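F420-dependent methylenetetrahydromethanopterin dehydrogenase (Methanopyrus kandleri, PDB 1QV9) catalyses the reversible, coenzyme F420-dependent reduction of methenyl-tetrahydromethanopterin to methylene-tetrahydromethanopterin, a step in making methane from carbon dioxide. Local coordinates at residues A[5-10]-A[63-68]; A[36-41]-A[54-59]; A[123-128]-A[135-140]; A[153-158]-A[260-265]; A[211-216]-A[238-243]. One frame throughout, in Å; residues are numbered along the deposited sequence.

Contact 1 of 5, residues A[5-10]-A[63-68]; sequences KAIFIK and FEPDFI
The methyl of A6 sits over one face of the F67 ring, CB 3.8 Å from the ring centroid in a CH-pi contact. F67 reaches it with CG in the crowded position between backbone N and carbonyl carbon (chi1 60°). On the other sheet face I7 slides past F63, its CG1 3.8 Å from F63 CD2, and leans CD1 on the ring of P65, while I9 CD1 meets I68 CG2. Main chains pair in parallel, A6 with F67 and I7 with I68, with I7 N hydrogen-bonded to F67 O at 3.3 Å. At the edge, D66 grips K5 twice: D66 N donates to K5 O (2.8 Å), K5 N almost straight to D66 OD1 (2.8 Å). The K5 chain lies over the F63 ring and bends at chi3 (-72°), which drops NZ onto F63 O at 2.9 Å; a water links NZ to E64 OE1. An alanine here would probably leave that F63 face less covered and the carbonyl at the helix end without its ammonium partner. The two parallel neighbours, one entered through turn 64-66 after helix 46-63, belong to a six-stranded sheet of order 2-1-3-4-5-6, its first five strands in flavodoxin-like order.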
# COMPACT_ATOMS: atom_id res chain seq x y z
N LYS A 5 0.44 23.47 38.78
CA LYS A 5 1.61 24.03 38.09
C LYS A 5 2.72 23.00 38.03
O LYS A 5 2.91 22.23 38.96
CB LYS A 5 2.11 25.27 38.84
CG LYS A 5 1.17 26.46 38.68
CD LYS A 5 1.64 27.69 39.43
CE LYS A 5 1.48 27.52 40.93
NZ LYS A 5 1.85 28.78 41.65
N ALA A 6 3.43 22.96 36.90
CA ALA A 6 4.54 22.02 36.78
C ALA A 6 5.61 22.59 35.84
O ALA A 6 5.30 23.41 34.97
CB ALA A 6 4.05 20.68 36.22
N ILE A 7 6.84 22.15 36.04
CA ILE A 7 7.93 22.57 35.15
C ILE A 7 8.41 21.29 34.49
O ILE A 7 8.52 20.26 35.16
CB ILE A 7 9.12 23.19 35.92
CG1 ILE A 7 8.68 24.48 36.63
CG2 ILE A 7 10.30 23.50 34.94
CD1 ILE A 7 9.76 25.08 37.52
N PHE A 8 8.66 21.34 33.19
CA PHE A 8 9.17 20.19 32.44
C PHE A 8 10.58 20.53 32.01
O PHE A 8 10.81 21.63 31.51
CB PHE A 8 8.32 19.92 31.20
CG PHE A 8 6.95 19.37 31.52
CD1 PHE A 8 5.90 20.23 31.86
CD2 PHE A 8 6.73 17.99 31.48
CE1 PHE A 8 4.62 19.72 32.15
CE2 PHE A 8 5.43 17.46 31.77
CZ PHE A 8 4.38 18.34 32.11
N ILE A 9 11.53 19.61 32.20
CA ILE A 9 12.92 19.86 31.79
C ILE A 9 13.24 18.87 30.68
O ILE A 9 13.02 17.67 30.86
CB ILE A 9 13.89 19.64 32.97
CG1 ILE A 9 13.45 20.46 34.18
CG2 ILE A 9 15.32 19.99 32.55
CD1 ILE A 9 14.21 20.07 35.48
N LYS A 10 13.76 19.36 29.55
CA LYS A 10 14.04 18.49 28.41
C LYS A 10 15.50 18.60 27.99
O LYS A 10 15.95 19.67 27.55
CB LYS A 10 13.14 18.88 27.19
CG LYS A 10 11.65 18.82 27.47
CD LYS A 10 10.79 19.07 26.23
CE LYS A 10 9.30 19.05 26.62
NZ LYS A 10 8.41 18.96 25.44
N PHE A 63 7.63 30.51 40.65
CA PHE A 63 6.53 29.79 40.00
C PHE A 63 5.83 28.83 40.95
O PHE A 63 4.64 28.61 40.79
CB PHE A 63 7.06 29.06 38.76
CG PHE A 63 5.99 28.44 37.90
CD1 PHE A 63 4.96 29.19 37.33
CD2 PHE A 63 6.04 27.06 37.61
CE1 PHE A 63 4.01 28.61 36.51
CE2 PHE A 63 5.10 26.48 36.79
CZ PHE A 63 4.07 27.24 36.23
N GLU A 64 6.57 28.28 41.91
CA GLU A 64 6.01 27.35 42.90
C GLU A 64 5.29 26.15 42.27
O GLU A 64 4.07 25.95 42.46
CB GLU A 64 5.06 28.10 43.85
CG GLU A 64 5.67 29.36 44.44
CD GLU A 64 4.82 30.01 45.52
OE1 GLU A 64 3.58 30.06 45.36
OE2 GLU A 64 5.40 30.49 46.52
N PRO A 65 6.01 25.35 41.48
CA PRO A 65 5.40 24.18 40.85
C PRO A 65 4.99 23.11 41.87
O PRO A 65 5.61 22.98 42.93
CB PRO A 65 6.51 23.65 39.95
CG PRO A 65 7.75 24.01 40.68
CD PRO A 65 7.46 25.41 41.20
N ASP A 66 3.94 22.36 41.52
CA ASP A 66 3.48 21.25 42.36
C ASP A 66 4.37 20.04 42.09
O ASP A 66 4.58 19.21 42.95
CB ASP A 66 2.02 20.99 42.02
CG ASP A 66 1.16 22.18 42.37
OD1 ASP A 66 0.40 22.66 41.50
OD2 ASP A 66 1.25 22.64 43.54
N PHE A 67 4.91 19.94 40.87
CA PHE A 67 5.83 18.86 40.57
C PHE A 67 6.70 19.28 39.38
O PHE A 67 6.38 20.25 38.69
CB PHE A 67 5.11 17.52 40.27
CG PHE A 67 4.14 17.54 39.10
CD1 PHE A 67 4.53 17.16 37.83
CD2 PHE A 67 2.81 17.89 39.28
CE1 PHE A 67 3.65 17.10 36.77
CE2 PHE A 67 1.89 17.85 38.22
CZ PHE A 67 2.31 17.45 36.95
N ILE A 68 7.83 18.59 39.24
CA ILE A 68 8.80 18.84 38.16
C ILE A 68 9.03 17.53 37.42
O ILE A 68 9.09 16.47 38.05
CB ILE A 68 10.11 19.36 38.73
CG1 ILE A 68 9.84 20.70 39.41
CG2 ILE A 68 11.15 19.55 37.61
CD1 ILE A 68 11.02 21.35 40.09
O HOH W 1 1.32 28.47 44.35

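Contact 2 of 5, residues A[36-41]-A[54-59]; sequences RVVGTS and EMALDI
V38, M55 and I59 bury the most surface here, and V38 is the one that touches both of the others. Its CB points at the helix, and chi1 of -60° splits the two methyls between different partners. CG1, beside the backbone N, reaches tip to tip toward I59 and stops 3.6 Å from I59 CD1. CG2, in the crowded position between N and carbonyl carbon, rests on the small A56, 4.0 Å from A56 CB. M55, deposited as selenomethionine and modelled in two conformers, meets the strand at its G39 end. In one conformer its chain bends at chi3 (-59°), and the terminal CE lies 3.6 Å from G39 O as well as brushing V38 CB. This methyl thus lies against the strand backbone at G39. I59 adds a looser touch, CG2 lying 4.3 Å from R36 CG, while the guanidinium of R36 turns to a salt bridge with E34.

No hydrogen bond crosses between the segments; strand and helix are held by apolar packing alone, with their axes 8.4 Å apart at closest approach and running at 151°. The far edge of the strand is not an end of the sheet in the assembly, since V37, V38 and G39 pair antiparallel with a strand of a second subunit, and M55 and I59 also pack on I59 and M55 of that subunit. A strand running into a roughly antiparallel helix that covers its sheet face is the first half of a beta-alpha-beta crossover, completed here by strand 67-71.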
# COMPACT_ATOMS: atom_id res chain seq x y z
N ARG A 36 5.71 25.45 32.65
CA ARG A 36 6.91 26.11 32.16
C ARG A 36 7.76 24.96 31.63
O ARG A 36 7.78 23.88 32.21
CB ARG A 36 7.68 26.83 33.27
CG ARG A 36 6.94 28.04 33.87
CD ARG A 36 6.71 29.14 32.81
NE ARG A 36 6.00 30.26 33.43
CZ ARG A 36 4.69 30.39 33.49
NH1 ARG A 36 4.18 31.45 34.10
NH2 ARG A 36 3.89 29.48 32.91
N VAL A 37 8.42 25.17 30.49
CA VAL A 37 9.27 24.14 29.89
C VAL A 37 10.65 24.74 29.68
O VAL A 37 10.77 25.85 29.17
CB VAL A 37 8.68 23.66 28.54
CG1 VAL A 37 9.56 22.54 27.93
CG2 VAL A 37 7.28 23.16 28.75
N VAL A 38 11.71 24.02 30.07
CA VAL A 38 13.06 24.57 29.92
C VAL A 38 14.01 23.44 29.56
O VAL A 38 13.73 22.28 29.85
CB VAL A 38 13.57 25.24 31.21
CG1 VAL A 38 12.65 26.39 31.58
CG2 VAL A 38 13.67 24.21 32.36
N GLY A 39 15.14 23.75 28.91
CA GLY A 39 16.04 22.68 28.56
C GLY A 39 17.22 23.20 27.79
O GLY A 39 17.34 24.41 27.57
N THR A 40 18.09 22.27 27.42
CA THR A 40 19.31 22.59 26.67
C THR A 40 19.31 21.89 25.31
O THR A 40 20.35 21.50 24.79
CB THR A 40 20.56 22.12 27.45
OG1 THR A 40 20.40 20.74 27.81
CG2 THR A 40 20.76 22.95 28.71
N SER A 41 18.12 21.72 24.74
CA SER A 41 17.96 21.08 23.45
C SER A 41 18.51 19.65 23.50
O SER A 41 18.32 18.95 24.52
CB SER A 41 18.64 21.95 22.35
OG SER A 41 18.29 21.46 21.07
N GLU A 54 19.27 23.87 36.95
CA GLU A 54 19.45 25.14 37.67
C GLU A 54 18.40 26.14 37.17
O GLU A 54 17.78 26.87 37.97
CB GLU A 54 20.88 25.66 37.47
CG GLU A 54 21.28 26.76 38.44
CD GLU A 54 22.73 27.22 38.24
OE1 GLU A 54 23.64 26.37 38.31
OE2 GLU A 54 22.95 28.43 38.03
N MSE A 55 18.18 26.19 35.85
CA MSE A 55 17.17 27.08 35.27
C MSE A 55 15.81 26.75 35.87
O MSE A 55 15.04 27.63 36.26
CB MSE A 55 17.06 26.88 33.74
CG MSE A 55 17.65 27.96 32.86
SE MSE A 55 17.05 27.73 31.02
CE MSE A 55 17.77 25.93 30.77
N ALA A 56 15.50 25.46 35.92
CA ALA A 56 14.22 25.04 36.44
C ALA A 56 14.03 25.42 37.92
O ALA A 56 12.97 25.91 38.32
CB ALA A 56 14.08 23.54 36.29
N LEU A 57 15.05 25.17 38.72
CA LEU A 57 14.93 25.46 40.16
C LEU A 57 14.92 26.95 40.46
O LEU A 57 14.32 27.38 41.45
CB LEU A 57 16.04 24.74 40.93
CG LEU A 57 15.91 23.21 40.82
CD1 LEU A 57 17.13 22.56 41.45
CD2 LEU A 57 14.64 22.72 41.51
N ASP A 58 15.53 27.74 39.58
CA ASP A 58 15.54 29.19 39.73
C ASP A 58 14.11 29.67 39.45
O ASP A 58 13.54 30.46 40.21
CB ASP A 58 16.54 29.79 38.74
CG ASP A 58 16.48 31.29 38.71
OD1 ASP A 58 16.73 31.89 39.78
OD2 ASP A 58 16.18 31.87 37.64
N ILE A 59 13.52 29.16 38.37
CA ILE A 59 12.15 29.52 38.01
C ILE A 59 11.17 29.07 39.09
O ILE A 59 10.20 29.77 39.42
CB ILE A 59 11.80 28.87 36.65
CG1 ILE A 59 12.56 29.61 35.54
CG2 ILE A 59 10.32 28.92 36.37
CD1 ILE A 59 12.78 28.73 34.29

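Contact 3 of 5, residues A[123-128]-A[135-140]; sequences AMLGAR and VEMAIY
One hydrogen bond ties the loop to the helix: Y140 OH donates to A123 O at 2.7 Å. The hydroxyl arrives from well above the carbonyl plane, with a C=O...O angle of only 113°, so it meets the oxygen from the side and not along a lone pair. The neighbouring carbonyl, M124 O, is taken by the hydroxyl of S217.

The second interaction is CH-pi. L125 lays CB over the centre of the Y140 ring, 3.7 Å from the centroid and 12° off the ring normal. Its CG stands in the crowded position between backbone N and carbonyl carbon (chi1 47°), and from there the branch runs on past the ring.

Plain apolar packing completes the set. L125 CD2 crosses M137 obliquely, 4.0 Å from its CG. M137 is deposited as selenomethionine, and in one of its two conformers its end leads away from the loop; M19 of a second subunit packs on this residue.

Y140 is thus fixed at two points, the ring by a leucine CB on one face and the buried hydroxyl by a carbonyl, which leaves its proton directed at A123 O and probably limits how far the ring can swing.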
# COMPACT_ATOMS: atom_id res chain seq x y z
N ALA A 123 12.83 4.08 21.40
CA ALA A 123 14.17 3.64 21.04
C ALA A 123 15.18 4.64 20.53
O ALA A 123 14.86 5.55 19.78
CB ALA A 123 14.01 2.53 19.99
N MSE A 124 16.43 4.50 20.96
CA MSE A 124 17.49 5.40 20.49
C MSE A 124 17.62 5.23 18.97
O MSE A 124 17.54 4.12 18.43
CB MSE A 124 18.81 5.04 21.17
CG MSE A 124 19.95 6.00 20.84
SE MSE A 124 21.62 5.33 21.56
CE MSE A 124 22.30 4.45 19.99
N LEU A 125 17.84 6.34 18.28
CA LEU A 125 17.96 6.31 16.83
C LEU A 125 19.37 5.92 16.35
O LEU A 125 20.30 5.77 17.17
CB LEU A 125 17.48 7.61 16.21
CG LEU A 125 17.89 8.96 16.74
CD1 LEU A 125 19.38 9.14 16.72
CD2 LEU A 125 17.19 10.02 15.88
N GLY A 126 19.52 5.77 15.03
CA GLY A 126 20.81 5.34 14.44
C GLY A 126 21.75 6.51 14.29
O GLY A 126 22.06 6.94 13.16
N ALA A 127 22.26 6.97 15.42
CA ALA A 127 23.07 8.17 15.49
C ALA A 127 24.53 8.13 15.05
O ALA A 127 25.43 8.42 15.84
CB ALA A 127 22.96 8.76 16.91
N ARG A 128 24.74 7.74 13.80
CA ARG A 128 26.09 7.76 13.21
C ARG A 128 26.07 8.90 12.20
O ARG A 128 25.13 9.03 11.40
CB ARG A 128 26.40 6.46 12.49
CG ARG A 128 26.77 5.33 13.42
CD ARG A 128 28.18 5.56 14.01
NE ARG A 128 28.72 4.33 14.58
CZ ARG A 128 29.98 4.21 15.00
NH1 ARG A 128 30.41 3.06 15.50
NH2 ARG A 128 30.79 5.26 14.92
N VAL A 135 17.37 15.94 8.69
CA VAL A 135 16.17 15.40 8.05
C VAL A 135 15.90 13.97 8.48
O VAL A 135 14.76 13.63 8.80
CB VAL A 135 16.26 15.53 6.51
CG1 VAL A 135 15.24 14.63 5.81
CG2 VAL A 135 16.02 16.97 6.17
N GLU A 136 16.90 13.09 8.47
CA GLU A 136 16.69 11.70 8.86
C GLU A 136 16.25 11.62 10.33
O GLU A 136 15.41 10.78 10.69
CB GLU A 136 17.97 10.85 8.67
CG GLU A 136 17.79 9.37 9.01
CD GLU A 136 16.83 8.65 8.09
OE1 GLU A 136 15.95 7.90 8.59
OE2 GLU A 136 16.95 8.80 6.85
N MSE A 137 16.80 12.49 11.19
CA MSE A 137 16.45 12.53 12.62
C MSE A 137 14.97 12.94 12.80
O MSE A 137 14.31 12.51 13.74
CB MSE A 137 17.32 13.52 13.38
CG MSE A 137 16.78 13.80 14.78
SE MSE A 137 17.47 15.41 15.57
CE MSE A 137 16.48 16.75 14.58
N ALA A 138 14.49 13.80 11.93
CA ALA A 138 13.06 14.22 11.99
C ALA A 138 12.15 13.13 11.44
O ALA A 138 11.06 12.89 12.00
CB ALA A 138 12.84 15.54 11.22
N ILE A 139 12.56 12.43 10.37
CA ILE A 139 11.75 11.36 9.80
C ILE A 139 11.61 10.24 10.83
O ILE A 139 10.53 9.70 11.05
CB ILE A 139 12.38 10.82 8.51
CG1 ILE A 139 12.29 11.93 7.46
CG2 ILE A 139 11.71 9.52 8.07
CD1 ILE A 139 12.97 11.56 6.15
N TYR A 140 12.70 9.87 11.50
CA TYR A 140 12.61 8.84 12.51
C TYR A 140 11.68 9.25 13.65
O TYR A 140 10.86 8.44 14.09
CB TYR A 140 14.02 8.57 13.10
CG TYR A 140 14.06 7.54 14.20
CD1 TYR A 140 14.30 6.21 13.89
CD2 TYR A 140 13.85 7.90 15.54
CE1 TYR A 140 14.35 5.22 14.91
CE2 TYR A 140 13.88 6.93 16.56
CZ TYR A 140 14.15 5.60 16.23
OH TYR A 140 14.22 4.67 17.26

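Contact 4 of 5, residues A[153-158]-A[260-265]; sequences VFRVVQ and AVLRTP
The first turns of helix 153-169 face an irregular, extended run of chain, and the nearest alpha carbons, those of R155 and T264, are 8.3 Å apart, so side chains have to bridge the gap. R155 does most of it. Its CG is anti to the backbone N and the chain bends at chi3 (-55°), which turns the guanidinium edge to T264. NH2 donates to T264 OG1 at 2.8 Å, tip to tip and in the guanidinium plane, though the bond is bent (143° at the hydrogen). L262 covers one face of the same group: its CG lies over the centre, and CD2 comes 3.5 Å from R155 NE. One turn on, Q158 stretches out and gives NE2 to T264 O at 3.2 Å, nearly along the C=O axis and straight. R155 has further charged partners, E193 at NE and D133 of a second subunit at NH2, and that aspartate also accepts T264 N. A leucine in place of R155 has no N-H for T264 OG1, and would probably loosen the segment 260-265 and leave the carboxylates of E193 and D133 of the second subunit poorly balanced. Behind R155 the helix packs through F154 on helix 134-150 and helix 15-19; on the other side V261 leans on helix 227-257, so the segment 260-265 runs between helix 153-169 and the long helix it follows.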
# COMPACT_ATOMS: atom_id res chain seq x y z
N VAL A 153 0.34 4.28 23.69
CA VAL A 153 1.32 4.53 24.73
C VAL A 153 1.19 5.95 25.31
O VAL A 153 1.33 6.14 26.52
CB VAL A 153 2.78 4.32 24.21
CG1 VAL A 153 3.81 4.89 25.20
CG2 VAL A 153 3.00 2.83 23.96
N PHE A 154 0.94 6.95 24.44
CA PHE A 154 0.81 8.31 24.94
C PHE A 154 -0.43 8.47 25.83
O PHE A 154 -0.44 9.38 26.67
CB PHE A 154 0.75 9.33 23.77
CG PHE A 154 2.10 9.66 23.15
CD1 PHE A 154 2.16 10.20 21.88
CD2 PHE A 154 3.28 9.43 23.83
CE1 PHE A 154 3.38 10.52 21.29
CE2 PHE A 154 4.52 9.75 23.23
CZ PHE A 154 4.54 10.29 21.97
N ARG A 155 -1.44 7.63 25.64
CA ARG A 155 -2.62 7.75 26.50
C ARG A 155 -2.25 7.27 27.90
O ARG A 155 -2.78 7.76 28.89
CB ARG A 155 -3.83 6.96 25.97
CG ARG A 155 -5.17 7.61 26.38
CD ARG A 155 -6.36 6.83 25.94
NE ARG A 155 -6.40 6.55 24.51
CZ ARG A 155 -6.76 7.42 23.57
NH1 ARG A 155 -6.76 7.05 22.31
NH2 ARG A 155 -7.13 8.64 23.91
N VAL A 156 -1.35 6.29 28.02
CA VAL A 156 -0.92 5.83 29.34
C VAL A 156 -0.21 6.99 30.07
O VAL A 156 -0.38 7.22 31.28
CB VAL A 156 0.08 4.65 29.23
CG1 VAL A 156 0.54 4.21 30.59
CG2 VAL A 156 -0.59 3.47 28.49
N VAL A 157 0.65 7.70 29.33
CA VAL A 157 1.37 8.84 29.91
C VAL A 157 0.42 9.94 30.29
O VAL A 157 0.58 10.52 31.37
CB VAL A 157 2.47 9.34 28.88
CG1 VAL A 157 3.24 10.53 29.41
CG2 VAL A 157 3.42 8.21 28.57
N GLN A 158 -0.55 10.24 29.43
CA GLN A 158 -1.55 11.27 29.68
C GLN A 158 -2.26 10.91 30.98
O GLN A 158 -2.41 11.77 31.86
CB GLN A 158 -2.57 11.32 28.53
CG GLN A 158 -3.72 12.33 28.75
CD GLN A 158 -4.97 12.09 27.90
OE1 GLN A 158 -4.97 11.34 26.91
NE2 GLN A 158 -6.08 12.77 28.27
N ALA A 260 -14.85 3.04 16.06
CA ALA A 260 -14.57 2.81 17.46
C ALA A 260 -13.29 3.47 17.93
O ALA A 260 -12.68 3.01 18.89
CB ALA A 260 -14.50 1.28 17.72
N VAL A 261 -12.87 4.52 17.26
CA VAL A 261 -11.63 5.19 17.67
C VAL A 261 -11.77 5.90 19.04
O VAL A 261 -12.50 6.89 19.16
CB VAL A 261 -11.18 6.25 16.62
CG1 VAL A 261 -9.82 6.87 17.09
CG2 VAL A 261 -11.03 5.65 15.22
N LEU A 262 -11.05 5.42 20.05
CA LEU A 262 -11.12 6.04 21.36
C LEU A 262 -10.52 7.45 21.34
O LEU A 262 -9.40 7.67 20.81
CB LEU A 262 -10.35 5.20 22.39
CG LEU A 262 -10.29 5.76 23.81
CD1 LEU A 262 -11.72 5.75 24.39
CD2 LEU A 262 -9.41 4.85 24.68
N ARG A 263 -11.27 8.41 21.89
CA ARG A 263 -10.76 9.77 22.04
C ARG A 263 -11.03 10.19 23.48
O ARG A 263 -12.13 9.96 24.01
CB ARG A 263 -11.42 10.73 21.06
CG ARG A 263 -11.29 10.32 19.62
CD ARG A 263 -11.95 11.33 18.64
NE ARG A 263 -11.94 10.70 17.33
CZ ARG A 263 -10.95 10.77 16.44
NH1 ARG A 263 -11.06 10.07 15.31
NH2 ARG A 263 -9.91 11.57 16.62
N THR A 264 -10.02 10.75 24.14
CA THR A 264 -10.12 11.16 25.54
C THR A 264 -9.61 12.58 25.71
O THR A 264 -8.55 12.82 26.28
CB THR A 264 -9.35 10.19 26.50
OG1 THR A 264 -7.95 10.10 26.11
CG2 THR A 264 -9.99 8.82 26.47
N PRO A 265 -10.38 13.57 25.20
CA PRO A 265 -10.01 14.98 25.29
C PRO A 265 -10.27 15.57 26.65
O PRO A 265 -11.09 15.04 27.43
CB PRO A 265 -10.89 15.64 24.24
CG PRO A 265 -12.18 14.83 24.39
CD PRO A 265 -11.68 13.40 24.51

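Contact 5 of 5, residues A[211-216]-A[238-243]; sequences ENVADV and HEMMRK
Bends near the ends of two selenomethionines bring them to V213 and V216. M240 keeps CG anti to its carbonyl carbon and runs straight until chi3 (68°), where it folds CE back toward the facing helix. M241 sets CG anti to the backbone N and bends twice, first at chi2 (63°) and again at chi3, so that a side chain starting off to the flank ends with its methyl near the neighbouring helix. V213 stands between the two. Its CG2, beside the backbone N, slides past M240 and packs 3.6 Å from M240 CB, while its CB is met at about a right angle by M241 CE at 4.1 Å. One turn further, V216 points CG2 tip to tip at the selenium, 3.9 Å from M240 SE. The end of that chain, M240 CE, lies 4.0 Å from N212 CB.

The helices run almost exactly antiparallel, at 173°, with local axes 9.3 Å apart, as successive helices of a hairpin in the helix bundle. Behind V213 and M241 lies Y140 of helix 134-150. Across the other flank comes another subunit, whose A205 packs on M240 and whose N212 meets its counterpart here.

No hydrogen bond joins the two segments. Valine methyls pack against flexible selenomethionine chains, which can probably adjust to the valines. E239, R242 and K243 form their salt bridges with neighbouring subunits. Between these two segments, then, the hold is apolar, while the charges nearby serve the subunit interfaces.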
# COMPACT_ATOMS: atom_id res chain seq x y z
N GLU A 211 10.69 -1.52 20.30
CA GLU A 211 11.62 -1.83 21.39
C GLU A 211 12.89 -2.48 20.81
O GLU A 211 14.02 -2.16 21.23
CB GLU A 211 10.95 -2.76 22.41
CG GLU A 211 11.87 -3.11 23.58
CD GLU A 211 11.19 -3.96 24.63
OE1 GLU A 211 11.91 -4.53 25.50
OE2 GLU A 211 9.96 -4.06 24.60
N ASN A 212 12.72 -3.35 19.81
CA ASN A 212 13.87 -4.04 19.19
C ASN A 212 14.81 -3.13 18.41
O ASN A 212 15.99 -3.44 18.20
CB ASN A 212 13.41 -5.19 18.29
CG ASN A 212 12.61 -6.28 19.05
OD1 ASN A 212 12.79 -6.50 20.25
ND2 ASN A 212 11.75 -6.97 18.33
N VAL A 213 14.31 -1.98 17.94
CA VAL A 213 15.14 -1.04 17.21
C VAL A 213 16.31 -0.56 18.08
O VAL A 213 17.41 -0.35 17.58
CB VAL A 213 14.27 0.18 16.79
CG1 VAL A 213 15.12 1.38 16.42
CG2 VAL A 213 13.42 -0.24 15.60
N ALA A 214 16.07 -0.41 19.38
CA ALA A 214 17.13 0.09 20.25
C ALA A 214 18.38 -0.78 20.22
O ALA A 214 19.50 -0.25 20.19
CB ALA A 214 16.62 0.24 21.66
N ASP A 215 18.20 -2.09 20.23
CA ASP A 215 19.36 -2.97 20.22
C ASP A 215 20.15 -2.82 18.94
O ASP A 215 21.39 -2.93 18.95
CB ASP A 215 18.94 -4.43 20.40
CG ASP A 215 18.45 -4.74 21.81
OD1 ASP A 215 18.19 -5.93 22.09
OD2 ASP A 215 18.31 -3.81 22.63
N VAL A 216 19.46 -2.58 17.83
CA VAL A 216 20.14 -2.41 16.55
C VAL A 216 20.92 -1.10 16.52
O VAL A 216 22.07 -1.04 16.06
CB VAL A 216 19.15 -2.49 15.32
CG1 VAL A 216 19.91 -2.25 13.98
CG2 VAL A 216 18.43 -3.85 15.37
N HIS A 238 16.25 2.17 11.28
CA HIS A 238 15.25 3.17 10.85
C HIS A 238 14.21 2.52 9.93
O HIS A 238 13.02 2.90 9.97
CB HIS A 238 15.96 4.33 10.19
CG HIS A 238 16.53 5.34 11.15
ND1 HIS A 238 17.26 5.00 12.27
CD2 HIS A 238 16.52 6.69 11.10
CE1 HIS A 238 17.68 6.11 12.87
NE2 HIS A 238 17.25 7.14 12.17
N GLU A 239 14.60 1.57 9.07
CA GLU A 239 13.61 0.88 8.25
C GLU A 239 12.64 0.11 9.16
O GLU A 239 11.45 0.01 8.86
CB GLU A 239 14.25 -0.10 7.24
CG GLU A 239 15.18 0.57 6.22
CD GLU A 239 14.46 1.43 5.16
OE1 GLU A 239 15.14 2.28 4.55
OE2 GLU A 239 13.23 1.21 4.94
N MSE A 240 13.13 -0.46 10.26
CA MSE A 240 12.26 -1.18 11.21
C MSE A 240 11.22 -0.22 11.79
O MSE A 240 10.03 -0.58 11.86
CB MSE A 240 13.08 -1.77 12.35
CG MSE A 240 13.94 -2.88 11.84
SE MSE A 240 15.25 -3.43 13.23
CE MSE A 240 13.99 -4.19 14.49
N MSE A 241 11.68 0.95 12.20
CA MSE A 241 10.78 1.92 12.83
C MSE A 241 9.72 2.41 11.85
O MSE A 241 8.56 2.63 12.25
CB MSE A 241 11.56 3.09 13.42
CG MSE A 241 10.69 4.04 14.23
SE MSE A 241 9.85 3.23 15.84
CE MSE A 241 11.46 3.19 16.97
N ARG A 242 10.09 2.56 10.58
CA ARG A 242 9.11 2.99 9.56
C ARG A 242 8.01 1.91 9.45
O ARG A 242 6.81 2.23 9.32
CB ARG A 242 9.82 3.21 8.22
CG ARG A 242 8.90 3.36 7.01
CD ARG A 242 9.76 3.85 5.84
NE ARG A 242 8.98 3.97 4.61
CZ ARG A 242 8.74 2.96 3.77
NH1 ARG A 242 8.01 3.16 2.66
NH2 ARG A 242 9.23 1.74 4.01
N LYS A 243 8.35 0.62 9.53
CA LYS A 243 7.33 -0.43 9.47
C LYS A 243 6.50 -0.52 10.76
O LYS A 243 5.33 -0.90 10.72
CB LYS A 243 7.95 -1.80 9.17
CG LYS A 243 8.40 -1.87 7.70
CD LYS A 243 7.23 -1.51 6.75
CE LYS A 243 7.52 -1.77 5.26
NZ LYS A 243 8.58 -0.88 4.79

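Contacts 1 and 2 share a sheet: their centres are 9 Å apart, F8 N lies 2.9 Å from R36 O in a probable hydrogen bond, and helix 46-63 serves contact 2 and leads into segment 63-68. Contacts 3 and 5, with centres 10 Å apart, join in the helical part, where Y140 OH lies 3.5 Å from V213 CG1. Contact 4 lies apart from both pairs, its centre about 23 Å from those of contacts 1 and 5, which are 33 Å from each other. Contacts 2 to 5 all touch a second subunit. A magnesium ion lies about 10 Å from the side chain of F67, too far to be bound by it.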